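Local coordinates for protein proteolytically activated form of PPO4 Tyrosinase (Agaricus bisporus var. bisporus H97, PDB 4OUA) that catalyses the o-hydroxylation of monophenols and the oxidation of the resulting o-diphenols to o-quinones, the first step towards melanin, at a dicopper centre, at residues W89-V94 against R287-W292; A248-I253 against W279-N284. All coordinates share one frame; numbering follows the deposited sequence.

Interaction 1 (W89-V94 against R287-W292); sequences WHRVYV and RHLSLW. With CU1 (copper (I) ion), chain C.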
loop_
_atom_site.group_PDB
_atom_site.type_symbol
_atom_site.label_atom_id
_atom_site.label_comp_id
_atom_site.label_asym_id
_atom_site.label_seq_id
_atom_site.Cartn_x
_atom_site.Cartn_y
_atom_site.Cartn_z
ATOM N N TRP A 89 -8.772 -5.288 -4.898
ATOM C CA TRP A 89 -8.640 -3.952 -5.473
ATOM C C TRP A 89 -7.351 -3.282 -5.017
ATOM O O TRP A 89 -6.717 -2.553 -5.781
ATOM C CB TRP A 89 -9.836 -3.072 -5.106
ATOM C CG TRP A 89 -9.769 -1.706 -5.732
ATOM C CD1 TRP A 89 -10.339 -1.315 -6.909
ATOM C CD2 TRP A 89 -9.082 -0.557 -5.218
ATOM N NE1 TRP A 89 -10.053 0.007 -7.158
ATOM C CE2 TRP A 89 -9.284 0.495 -6.135
ATOM C CE3 TRP A 89 -8.319 -0.315 -4.072
ATOM C CZ2 TRP A 89 -8.752 1.767 -5.939
ATOM C CZ3 TRP A 89 -7.793 0.949 -3.880
ATOM C CH2 TRP A 89 -8.010 1.972 -4.809
ATOM N N HIS A 90 -6.969 -3.531 -3.770
ATOM C CA HIS A 90 -5.777 -2.911 -3.206
ATOM C C HIS A 90 -4.509 -3.638 -3.647
ATOM O O HIS A 90 -3.433 -3.040 -3.708
ATOM C CB HIS A 90 -5.872 -2.866 -1.679
ATOM C CG HIS A 90 -6.858 -1.860 -1.170
ATOM N ND1 HIS A 90 -8.222 -2.048 -1.246
ATOM C CD2 HIS A 90 -6.678 -0.648 -0.594
ATOM C CE1 HIS A 90 -8.838 -0.998 -0.733
ATOM N NE2 HIS A 90 -7.925 -0.134 -0.330
ATOM N N ARG A 91 -4.641 -4.922 -3.964
ATOM C CA ARG A 91 -3.513 -5.696 -4.469
ATOM C C ARG A 91 -2.992 -5.107 -5.772
ATOM O O ARG A 91 -1.783 -4.949 -5.958
ATOM C CB ARG A 91 -3.904 -7.160 -4.679
ATOM C CG ARG A 91 -2.983 -7.908 -5.629
ATOM C CD ARG A 91 -3.037 -9.405 -5.392
ATOM N NE ARG A 91 -2.385 -9.775 -4.139
ATOM C CZ ARG A 91 -2.325 -11.013 -3.663
ATOM N NH1 ARG A 91 -2.886 -12.012 -4.332
ATOM N NH2 ARG A 91 -1.707 -11.253 -2.514
ATOM N N VAL A 92 -3.913 -4.782 -6.670
ATOM C CA VAL A 92 -3.556 -4.221 -7.964
ATOM C C VAL A 92 -3.292 -2.719 -7.839
ATOM O O VAL A 92 -2.677 -2.110 -8.716
ATOM C CB VAL A 92 -4.660 -4.488 -9.010
ATOM C CG1 VAL A 92 -5.970 -3.855 -8.570
ATOM C CG2 VAL A 92 -4.239 -3.980 -10.380
ATOM N N TYR A 93 -3.752 -2.130 -6.737
ATOM C CA TYR A 93 -3.502 -0.719 -6.459
ATOM C C TYR A 93 -2.026 -0.486 -6.161
ATOM O O TYR A 93 -1.416 0.452 -6.674
ATOM C CB TYR A 93 -4.357 -0.236 -5.286
ATOM C CG TYR A 93 -4.297 1.260 -5.050
ATOM C CD1 TYR A 93 -3.911 2.130 -6.062
ATOM C CD2 TYR A 93 -4.616 1.799 -3.811
ATOM C CE1 TYR A 93 -3.853 3.496 -5.847
ATOM C CE2 TYR A 93 -4.560 3.162 -3.586
ATOM C CZ TYR A 93 -4.179 4.007 -4.608
ATOM O OH TYR A 93 -4.124 5.364 -4.388
ATOM N N VAL A 94 -1.454 -1.342 -5.322
ATOM C CA VAL A 94 -0.032 -1.273 -5.017
ATOM C C VAL A 94 0.790 -1.619 -6.258
ATOM O O VAL A 94 1.927 -1.172 -6.409
ATOM C CB VAL A 94 0.348 -2.226 -3.865
ATOM C CG1 VAL A 94 1.827 -2.102 -3.534
ATOM C CG2 VAL A 94 -0.502 -1.939 -2.638
ATOM N N ARG A 287 0.671 -8.668 1.808
ATOM C CA ARG A 287 1.455 -9.813 2.255
ATOM C C ARG A 287 0.604 -10.727 3.125
ATOM O O ARG A 287 0.758 -11.947 3.101
ATOM C CB ARG A 287 2.697 -9.361 3.024
ATOM C CG ARG A 287 3.653 -10.494 3.363
ATOM C CD ARG A 287 4.898 -9.984 4.064
ATOM N NE ARG A 287 4.627 -9.617 5.449
ATOM C CZ ARG A 287 4.940 -10.374 6.494
ATOM N NH1 ARG A 287 5.543 -11.540 6.314
ATOM N NH2 ARG A 287 4.655 -9.963 7.721
ATOM N N HIS A 288 -0.291 -10.121 3.899
ATOM C CA HIS A 288 -1.229 -10.870 4.722
ATOM C C HIS A 288 -2.122 -11.730 3.837
ATOM O O HIS A 288 -2.389 -12.892 4.144
ATOM C CB HIS A 288 -2.075 -9.924 5.577
ATOM C CG HIS A 288 -1.316 -9.270 6.688
ATOM N ND1 HIS A 288 -1.833 -8.233 7.434
ATOM C CD2 HIS A 288 -0.080 -9.512 7.189
ATOM C CE1 HIS A 288 -0.949 -7.863 8.345
ATOM N NE2 HIS A 288 0.124 -8.623 8.215
ATOM N N LEU A 289 -2.574 -11.144 2.734
ATOM C CA LEU A 289 -3.404 -11.858 1.774
ATOM C C LEU A 289 -2.653 -13.051 1.193
ATOM O O LEU A 289 -3.222 -14.127 1.023
ATOM C CB LEU A 289 -3.855 -10.916 0.658
ATOM C CG LEU A 289 -4.819 -11.500 -0.373
ATOM C CD1 LEU A 289 -6.071 -12.022 0.310
ATOM C CD2 LEU A 289 -5.170 -10.453 -1.414
ATOM N N SER A 290 -1.370 -12.857 0.896
ATOM C CA SER A 290 -0.532 -13.931 0.373
ATOM C C SER A 290 -0.356 -15.040 1.405
ATOM O O SER A 290 -0.423 -16.222 1.071
ATOM C CB SER A 290 0.837 -13.393 -0.055
ATOM O OG SER A 290 0.726 -12.529 -1.171
ATOM N N LEU A 291 -0.131 -14.650 2.657
ATOM C CA LEU A 291 0.034 -15.608 3.745
ATOM C C LEU A 291 -1.262 -16.363 4.014
ATOM O O LEU A 291 -1.259 -17.579 4.208
ATOM C CB LEU A 291 0.500 -14.904 5.020
ATOM C CG LEU A 291 1.947 -14.411 5.051
ATOM C CD1 LEU A 291 2.264 -13.776 6.396
ATOM C CD2 LEU A 291 2.907 -15.551 4.759
ATOM N N TRP A 292 -2.368 -15.627 4.025
ATOM C CA TRP A 292 -3.683 -16.214 4.244
ATOM C C TRP A 292 -4.023 -17.214 3.143
ATOM O O TRP A 292 -4.624 -18.255 3.406
ATOM C CB TRP A 292 -4.746 -15.117 4.321
ATOM C CG TRP A 292 -6.146 -15.631 4.366
ATOM C CD1 TRP A 292 -6.860 -15.975 5.476
ATOM C CD2 TRP A 292 -7.011 -15.853 3.247
ATOM N NE1 TRP A 292 -8.117 -16.401 5.117
ATOM C CE2 TRP A 292 -8.234 -16.336 3.756
ATOM C CE3 TRP A 292 -6.870 -15.693 1.865
ATOM C CZ2 TRP A 292 -9.309 -16.660 2.930
ATOM C CZ3 TRP A 292 -7.939 -16.015 1.048
ATOM C CH2 TRP A 292 -9.142 -16.492 1.583
HETATM CU CU CU1 C . -8.349 1.747 0.459
HETATM O O HOH W 1 -7.824 2.190 2.774
#
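Methyl CD2 of Leu289 lies over the centre of one face of the Arg91 guanidinium, 3.6 Å above its plane, while Ser290 OG approaches obliquely. On the same helix as Arg91, the Trp89 indole serves two flat groups: its CE3 is 3.3 Å above the centre of the His90 imidazole, and its CH2 lies near the rim of one face of the Tyr93 ring. His90 CG in turn sits at the indole edge, in plane.

Arg91 leaves its helix with CG swung away from the backbone N (chi1 160°), and a bend at chi3 (-71°) sets the flat end across Leu289 at about a right angle. CZ comes to 3.7 Å from Leu289 CD2, and NH2 comes to 3.1 Å from Ser290 OG. The polar end is gripped chiefly from beyond the two segments: NE forms a salt bridge with Asp286, and NH1 gives hydrogen bonds to Leu341 O and Gln293 OE1. The arginine is thus a buried charge with several partners.

One residue before it, His90 NE2 binds a copper ion at 2.1 Å; with His56 and His81 this is copper A of the type 3 dicopper centre, and helix 86-109 is one of its ligand-bearing helices. Through Leu289 and Ser290, Arg91 joins that helix to the later turns of helix 277-295, from which His288 packs on helix 201-224.

Interaction 2 (A248-I253 against W279-N284); sequences AVHDDI and WLHHSN. With CU1 (copper (I) ion), chain D.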
loop_
_atom_site.group_PDB
_atom_site.type_symbol
_atom_site.label_atom_id
_atom_site.label_comp_id
_atom_site.label_asym_id
_atom_site.label_seq_id
_atom_site.Cartn_x
_atom_site.Cartn_y
_atom_site.Cartn_z
ATOM N N ALA A 248 -10.524 -4.934 8.794
ATOM C CA ALA A 248 -10.720 -4.487 10.169
ATOM C C ALA A 248 -9.382 -4.292 10.873
ATOM O O ALA A 248 -9.140 -3.256 11.492
ATOM C CB ALA A 248 -11.582 -5.481 10.929
ATOM N N VAL A 249 -8.517 -5.298 10.768
ATOM C CA VAL A 249 -7.170 -5.227 11.324
ATOM C C VAL A 249 -6.365 -4.139 10.626
ATOM O O VAL A 249 -5.481 -3.517 11.218
ATOM C CB VAL A 249 -6.437 -6.576 11.186
ATOM C CG1 VAL A 249 -5.024 -6.475 11.735
ATOM C CG2 VAL A 249 -7.216 -7.675 11.894
ATOM N N HIS A 250 -6.717 -3.920 9.315
ATOM C CA HIS A 250 -6.061 -2.922 8.480
ATOM C C HIS A 250 -6.425 -1.498 8.896
ATOM O O HIS A 250 -5.635 -0.569 8.721
ATOM C CB HIS A 250 -6.429 -3.163 7.013
ATOM C CG HIS A 250 -6.505 -1.914 6.192
ATOM N ND1 HIS A 250 -7.684 -1.231 5.984
ATOM C CD2 HIS A 250 -5.551 -1.230 5.520
ATOM C CE1 HIS A 250 -7.450 -0.176 5.224
ATOM N NE2 HIS A 250 -6.162 -0.149 4.932
ATOM N N ASP A 251 -7.614 -1.333 9.451
ATOM C CA ASP A 251 -8.112 -0.015 9.838
ATOM C C ASP A 251 -7.341 0.571 11.017
ATOM O O ASP A 251 -7.164 1.785 11.103
ATOM C CB ASP A 251 -9.601 -0.084 10.184
ATOM C CG ASP A 251 -10.464 -0.414 8.984
ATOM O OD1 ASP A 251 -10.034 -0.135 7.845
ATOM O OD2 ASP A 251 -11.576 -0.949 9.183
ATOM N N ASP A 252 -6.889 -0.292 11.920
ATOM C CA ASP A 252 -6.191 0.148 13.126
ATOM C C ASP A 252 -4.910 0.918 12.811
ATOM O O ASP A 252 -4.524 1.822 13.551
ATOM C CB ASP A 252 -5.867 -1.049 14.023
ATOM C CG ASP A 252 -7.104 -1.647 14.671
ATOM O OD1 ASP A 252 -8.195 -1.560 14.069
ATOM O OD2 ASP A 252 -6.984 -2.205 15.784
ATOM N N ILE A 253 -4.250 0.560 11.715
ATOM C CA ILE A 253 -2.993 1.206 11.352
ATOM C C ILE A 253 -3.225 2.614 10.817
ATOM O O ILE A 253 -2.397 3.501 11.013
ATOM C CB ILE A 253 -2.214 0.391 10.308
ATOM C CG1 ILE A 253 -1.990 -1.039 10.807
ATOM C CG2 ILE A 253 -0.886 1.064 9.998
ATOM C CD1 ILE A 253 -1.227 -1.114 12.110
ATOM N N TRP A 279 1.670 3.266 1.468
ATOM C CA TRP A 279 2.058 2.204 0.546
ATOM C C TRP A 279 2.833 1.083 1.236
ATOM O O TRP A 279 2.722 -0.083 0.852
ATOM C CB TRP A 279 2.881 2.791 -0.600
ATOM C CG TRP A 279 2.175 3.907 -1.301
ATOM C CD1 TRP A 279 2.402 5.244 -1.150
ATOM C CD2 TRP A 279 1.111 3.784 -2.251
ATOM N NE1 TRP A 279 1.551 5.962 -1.956
ATOM C CE2 TRP A 279 0.746 5.089 -2.641
ATOM C CE3 TRP A 279 0.432 2.699 -2.814
ATOM C CZ2 TRP A 279 -0.264 5.337 -3.569
ATOM C CZ3 TRP A 279 -0.572 2.947 -3.735
ATOM C CH2 TRP A 279 -0.910 4.255 -4.103
ATOM N N LEU A 280 3.595 1.461 2.263
ATOM C CA LEU A 280 4.318 0.470 3.048
ATOM C C LEU A 280 3.337 -0.377 3.850
ATOM O O LEU A 280 3.563 -1.566 4.086
ATOM C CB LEU A 280 5.331 1.141 3.979
ATOM C CG LEU A 280 6.593 1.687 3.312
ATOM C CD1 LEU A 280 6.272 2.917 2.485
ATOM C CD2 LEU A 280 7.662 2.000 4.345
ATOM N N HIS A 281 2.202 0.296 4.235
ATOM C CA HIS A 281 1.126 -0.367 4.957
ATOM C C HIS A 281 0.450 -1.418 4.087
ATOM O O HIS A 281 0.419 -2.600 4.430
ATOM C CB HIS A 281 0.090 0.653 5.436
ATOM C CG HIS A 281 -1.048 0.047 6.197
ATOM N ND1 HIS A 281 -2.313 0.600 6.219
ATOM C CD2 HIS A 281 -1.112 -1.065 6.967
ATOM C CE1 HIS A 281 -3.099 -0.139 6.977
ATOM N NE2 HIS A 281 -2.399 -1.161 7.436
ATOM N N HIS A 282 -0.089 -0.975 2.957
ATOM C CA HIS A 282 -0.883 -1.841 2.097
ATOM C C HIS A 282 -0.032 -2.828 1.305
ATOM O O HIS A 282 -0.560 -3.751 0.683
ATOM C CB HIS A 282 -1.739 -0.996 1.156
ATOM C CG HIS A 282 -2.959 -0.428 1.810
ATOM N ND1 HIS A 282 -4.198 -1.027 1.719
ATOM C CD2 HIS A 282 -3.129 0.671 2.582
ATOM C CE1 HIS A 282 -5.080 -0.314 2.397
ATOM N NE2 HIS A 282 -4.456 0.719 2.935
ATOM N N SER A 283 1.328 -2.645 1.332
ATOM C CA SER A 283 2.223 -3.666 0.805
ATOM C C SER A 283 2.236 -4.841 1.771
ATOM O O SER A 283 2.336 -5.999 1.364
ATOM C CB SER A 283 3.637 -3.121 0.609
ATOM O OG SER A 283 4.537 -4.165 0.276
ATOM N N ASN A 284 2.129 -4.524 3.058
ATOM C CA ASN A 284 2.082 -5.533 4.105
ATOM C C ASN A 284 0.687 -6.134 4.223
ATOM O O ASN A 284 0.533 -7.310 4.548
ATOM C CB ASN A 284 2.517 -4.933 5.443
ATOM C CG ASN A 284 2.568 -5.959 6.554
ATOM O OD1 ASN A 284 3.427 -6.842 6.558
ATOM N ND2 ASN A 284 1.654 -5.842 7.511
HETATM CU CU CU1 D . -5.971 1.524 3.904
HETATM O O HOH W 1 -7.824 2.190 2.774
#
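Ile253 covers one face of the His281 imidazole, its CB toward the rim in a CH-pi contact, 3.6 Å from the ring centroid and 29° off the normal. CG1 and CG2 of the same side chain also rest on this ring, CG2 at 3.7 Å from His281 CD2. His281 reaches across because its CG stands opposite the backbone N (chi1 180°), which aims the ring at helix 246-258. There its edge faces the carbonyl O of His250, in the ring plane.

The His250 ring is nearly parallel to that of His281, with planes 5° apart, but the two are slid so far that they barely overlap; their centroids are 4.9 Å apart. His282 meets His250 obliquely, and here the common partner is a metal: NE2 of His250 and NE2 of His282 each bind the copper ion at 2.0 Å. Water 1 is a further ligand at 2.3 Å from the copper, and His254 supplies the third imidazole. His250 ND1 makes a weak 3.2 Å hydrogen bond to Asp251 OD1, besides one with a residue flanking the segments.

The two segments run almost antiparallel, their axes 11.0 Å apart, an arrangement belonging to the four-helix core of type 3 copper proteins. With both NE2 atoms turned to the copper, no hydrogen bond joins these nitrogens: the ion itself bridges the helices, and His281 fills the interface beside it.

From the N terminus, 89-94 on helix 86-109 comes first; 248-253, 279-284 and 287-292 follow. Interaction 1 closes a long loop of 192 residues between its segments, and interaction 2, with only 25 between its own, nests wholly inside it. Helix 277-295 serves both, in interaction 2 through its earlier turns and in interaction 1 through its later ones. The contacts also touch directly: Tyr93 CZ lies 3.3 Å from Trp279 CH2, and the copper-binding rings of His90 and His282 pack together. Water 1 ligates both copper ions. Together the contacts join the helices bearing the two copper sites within the central tyrosinase domain.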